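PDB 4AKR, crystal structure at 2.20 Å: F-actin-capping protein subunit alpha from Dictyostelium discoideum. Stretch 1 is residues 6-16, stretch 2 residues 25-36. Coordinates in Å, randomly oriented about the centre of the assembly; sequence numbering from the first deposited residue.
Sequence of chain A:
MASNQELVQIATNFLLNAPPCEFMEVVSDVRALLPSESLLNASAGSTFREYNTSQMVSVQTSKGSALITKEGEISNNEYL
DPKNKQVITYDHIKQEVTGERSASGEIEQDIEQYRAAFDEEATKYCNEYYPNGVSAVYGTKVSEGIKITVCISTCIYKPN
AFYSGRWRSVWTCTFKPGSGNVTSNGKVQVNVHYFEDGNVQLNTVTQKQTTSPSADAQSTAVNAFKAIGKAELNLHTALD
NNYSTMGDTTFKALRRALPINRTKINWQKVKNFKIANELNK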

# COMPACT_ATOMS: atom_id res chain seq x y z
N GLU A 6 9.88 2.74 -23.64
CA GLU A 6 8.68 2.33 -22.91
C GLU A 6 9.11 1.48 -21.70
O GLU A 6 8.61 1.66 -20.60
CB GLU A 6 7.75 1.54 -23.82
CG GLU A 6 7.12 2.38 -24.92
CD GLU A 6 6.19 1.57 -25.81
OE1 GLU A 6 6.67 0.61 -26.43
OE2 GLU A 6 4.99 1.89 -25.88
N LEU A 7 10.06 0.57 -21.94
CA LEU A 7 10.59 -0.28 -20.88
C LEU A 7 11.28 0.59 -19.84
O LEU A 7 11.31 0.24 -18.65
CB LEU A 7 11.59 -1.28 -21.46
CG LEU A 7 11.00 -2.35 -22.38
CD1 LEU A 7 12.10 -3.33 -22.78
CD2 LEU A 7 9.86 -3.09 -21.67
N VAL A 8 11.83 1.72 -20.28
CA VAL A 8 12.50 2.66 -19.38
C VAL A 8 11.48 3.37 -18.49
O VAL A 8 11.71 3.57 -17.30
CB VAL A 8 13.31 3.71 -20.17
CG1 VAL A 8 13.64 4.90 -19.27
CG2 VAL A 8 14.59 3.08 -20.70
N GLN A 9 10.34 3.75 -19.07
CA GLN A 9 9.32 4.44 -18.30
C GLN A 9 8.69 3.50 -17.28
O GLN A 9 8.28 3.94 -16.20
CB GLN A 9 8.22 4.99 -19.21
CG GLN A 9 7.13 5.75 -18.46
CD GLN A 9 7.59 7.10 -17.93
OE1 GLN A 9 7.97 7.98 -18.70
NE2 GLN A 9 7.57 7.27 -16.61
N ILE A 10 8.60 2.22 -17.61
CA ILE A 10 8.01 1.24 -16.69
C ILE A 10 8.85 1.15 -15.42
O ILE A 10 8.34 1.29 -14.31
CB ILE A 10 7.91 -0.17 -17.34
CG1 ILE A 10 6.91 -0.14 -18.50
CG2 ILE A 10 7.45 -1.20 -16.30
CD1 ILE A 10 6.77 -1.46 -19.21
N ALA A 11 10.16 0.95 -15.61
CA ALA A 11 11.10 0.84 -14.50
C ALA A 11 11.21 2.12 -13.68
O ALA A 11 11.50 2.06 -12.49
CB ALA A 11 12.47 0.43 -15.02
N THR A 12 11.00 3.27 -14.31
CA THR A 12 11.08 4.55 -13.61
C THR A 12 9.94 4.61 -12.61
O THR A 12 10.11 5.06 -11.48
CB THR A 12 10.96 5.76 -14.58
OG1 THR A 12 12.07 5.77 -15.48
CG2 THR A 12 10.95 7.07 -13.81
N ASN A 13 8.77 4.15 -13.03
CA ASN A 13 7.60 4.16 -12.15
C ASN A 13 7.73 3.23 -10.96
O ASN A 13 7.19 3.51 -9.89
CB ASN A 13 6.34 3.83 -12.95
CG ASN A 13 5.69 5.06 -13.52
OD1 ASN A 13 4.82 5.67 -12.89
ND2 ASN A 13 6.13 5.46 -14.71
N PHE A 14 8.43 2.11 -11.14
CA PHE A 14 8.62 1.20 -10.01
C PHE A 14 9.46 1.94 -8.98
O PHE A 14 9.05 2.13 -7.83
CB PHE A 14 9.37 -0.08 -10.45
CG PHE A 14 8.58 -0.98 -11.36
CD1 PHE A 14 7.19 -0.87 -11.44
CD2 PHE A 14 9.22 -1.93 -12.13
CE1 PHE A 14 6.46 -1.70 -12.28
CE2 PHE A 14 8.50 -2.77 -12.97
CZ PHE A 14 7.12 -2.65 -13.04
N LEU A 15 10.63 2.40 -9.41
CA LEU A 15 11.55 3.12 -8.55
C LEU A 15 10.90 4.26 -7.78
O LEU A 15 11.05 4.37 -6.56
CB LEU A 15 12.74 3.65 -9.37
CG LEU A 15 13.65 2.59 -10.01
CD1 LEU A 15 14.81 3.25 -10.77
CD2 LEU A 15 14.19 1.67 -8.92
N LEU A 16 10.16 5.11 -8.49
CA LEU A 16 9.51 6.25 -7.84
C LEU A 16 8.47 5.85 -6.81
O LEU A 16 8.14 6.63 -5.93
CB LEU A 16 8.86 7.15 -8.89
CG LEU A 16 9.77 8.04 -9.74
CD1 LEU A 16 8.98 8.65 -10.88
CD2 LEU A 16 10.40 9.12 -8.86
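Stretch 2 25-36: EVVSDVRALLPS

Stretch 2 continues a helix that began earlier in the chain and runs through Arg31; from Ala32 to Ser36 it is loop or turn. The change shows in the backbone angles: Glu25 to Arg31 keep helical phi/psi values, Leu33 reaches -109/-12°, and Leu34 extends to -79/124°. The helical part lies nearly antiparallel to the helix of stretch 1, with an angle of 164° between their N-to-C directions and a closest axial approach of 9.5 Å. Two CA pairs fix the register: Ala11 CA to Val30 CA at 6.3 Å and Leu15 CA to Val27 CA at 6.4 Å. As expected for antiparallel packing, the numbering rises on one side as it falls on the other.

Leu15, Val30 and Phe14 lose the most surface to the contact. Val30, with chi1 at 179° (t), points its CA-to-CB bond toward stretch 1 and meets three residues there. Its CG1 lies 3.6 Å from Ala11 CB, while its CG2 lies 3.8 Å from Phe14 CB and also 3.8 Å from Leu15 CD2. That same CG2 sits at the edge of the Phe14 ring, near its plane. Leu15 starts sideways, but its m,t rotamer brings the end nearer: Leu15 CD2 is 3.8 Å from both Val27 CA and Val27 CG2, and 4.4 Å from Val26 CG1. Phe14 adds a backbone contact, its O lying 4.1 Å from Val26 CG1.

Beyond the helix, the loop extends the contact toward the start of stretch 1. Leu34 CD2 comes within 3.8 Å of Ala11 CB, and Pro35 CG lies 4.1 Å from Leu7 CD1. No hydrogen bond joins the stretches; the 374 Å² buried between them, both sides summed, is held by apolar packing.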

# COMPACT_ATOMS: atom_id res chain seq x y z
N GLU A 25 16.00 -2.26 -1.97
CA GLU A 25 15.48 -3.59 -2.28
C GLU A 25 14.74 -3.50 -3.61
O GLU A 25 14.79 -4.42 -4.42
CB GLU A 25 14.52 -4.10 -1.19
CG GLU A 25 15.18 -4.67 0.06
CD GLU A 25 15.69 -3.61 1.01
OE1 GLU A 25 15.15 -2.49 0.99
OE2 GLU A 25 16.63 -3.90 1.79
N VAL A 26 14.04 -2.39 -3.82
CA VAL A 26 13.31 -2.18 -5.06
C VAL A 26 14.28 -1.89 -6.22
O VAL A 26 14.06 -2.36 -7.34
CB VAL A 26 12.30 -1.01 -4.91
CG1 VAL A 26 11.66 -0.68 -6.26
CG2 VAL A 26 11.22 -1.39 -3.90
N VAL A 27 15.34 -1.13 -5.97
CA VAL A 27 16.31 -0.84 -7.03
C VAL A 27 16.94 -2.14 -7.54
O VAL A 27 17.24 -2.27 -8.72
CB VAL A 27 17.44 0.12 -6.55
CG1 VAL A 27 18.46 0.31 -7.65
CG2 VAL A 27 16.86 1.47 -6.18
N SER A 28 17.13 -3.11 -6.64
CA SER A 28 17.72 -4.39 -7.02
C SER A 28 16.77 -5.19 -7.89
O SER A 28 17.18 -5.75 -8.90
CB SER A 28 18.06 -5.23 -5.79
OG SER A 28 19.22 -4.73 -5.14
N ASP A 29 15.51 -5.26 -7.48
CA ASP A 29 14.53 -6.01 -8.25
C ASP A 29 14.43 -5.43 -9.66
O ASP A 29 14.42 -6.17 -10.64
CB ASP A 29 13.15 -5.95 -7.59
CG ASP A 29 13.12 -6.62 -6.22
OD1 ASP A 29 13.83 -7.63 -6.02
OD2 ASP A 29 12.37 -6.15 -5.35
N VAL A 30 14.36 -4.11 -9.76
CA VAL A 30 14.26 -3.45 -11.06
C VAL A 30 15.46 -3.74 -11.97
O VAL A 30 15.30 -4.24 -13.09
CB VAL A 30 14.09 -1.93 -10.90
CG1 VAL A 30 14.02 -1.27 -12.27
CG2 VAL A 30 12.83 -1.63 -10.12
N ARG A 31 16.66 -3.44 -11.48
CA ARG A 31 17.86 -3.69 -12.26
C ARG A 31 17.91 -5.12 -12.78
O ARG A 31 18.46 -5.38 -13.86
CB ARG A 31 19.12 -3.39 -11.43
CG ARG A 31 19.35 -1.91 -11.17
CD ARG A 31 20.68 -1.64 -10.46
NE ARG A 31 20.94 -0.20 -10.29
CZ ARG A 31 21.16 0.65 -11.29
NH1 ARG A 31 21.17 0.23 -12.54
NH2 ARG A 31 21.39 1.94 -11.03
N ALA A 32 17.34 -6.06 -12.03
CA ALA A 32 17.36 -7.45 -12.45
C ALA A 32 16.28 -7.77 -13.47
O ALA A 32 16.21 -8.89 -13.98
CB ALA A 32 17.23 -8.36 -11.23
N LEU A 33 15.44 -6.80 -13.77
CA LEU A 33 14.37 -7.01 -14.73
C LEU A 33 14.64 -6.26 -16.01
O LEU A 33 13.98 -6.50 -17.02
CB LEU A 33 13.04 -6.57 -14.12
CG LEU A 33 12.72 -7.30 -12.81
CD1 LEU A 33 11.41 -6.78 -12.24
CD2 LEU A 33 12.65 -8.80 -13.05
N LEU A 34 15.62 -5.37 -15.98
CA LEU A 34 15.98 -4.59 -17.16
C LEU A 34 16.85 -5.42 -18.11
O LEU A 34 17.89 -5.93 -17.71
CB LEU A 34 16.73 -3.32 -16.73
CG LEU A 34 15.82 -2.31 -16.02
CD1 LEU A 34 16.61 -1.10 -15.55
CD2 LEU A 34 14.72 -1.90 -16.98
N PRO A 35 16.42 -5.57 -19.38
CA PRO A 35 17.20 -6.35 -20.34
C PRO A 35 18.62 -5.84 -20.50
O PRO A 35 19.50 -6.57 -20.94
CB PRO A 35 16.38 -6.23 -21.63
CG PRO A 35 15.71 -4.91 -21.48
CD PRO A 35 15.28 -4.91 -20.04
N SER A 36 18.84 -4.58 -20.14
CA SER A 36 20.16 -3.98 -20.22
C SER A 36 20.31 -2.85 -19.20
O SER A 36 19.53 -1.90 -19.18
CB SER A 36 20.43 -3.44 -21.62
OG SER A 36 21.74 -2.91 -21.70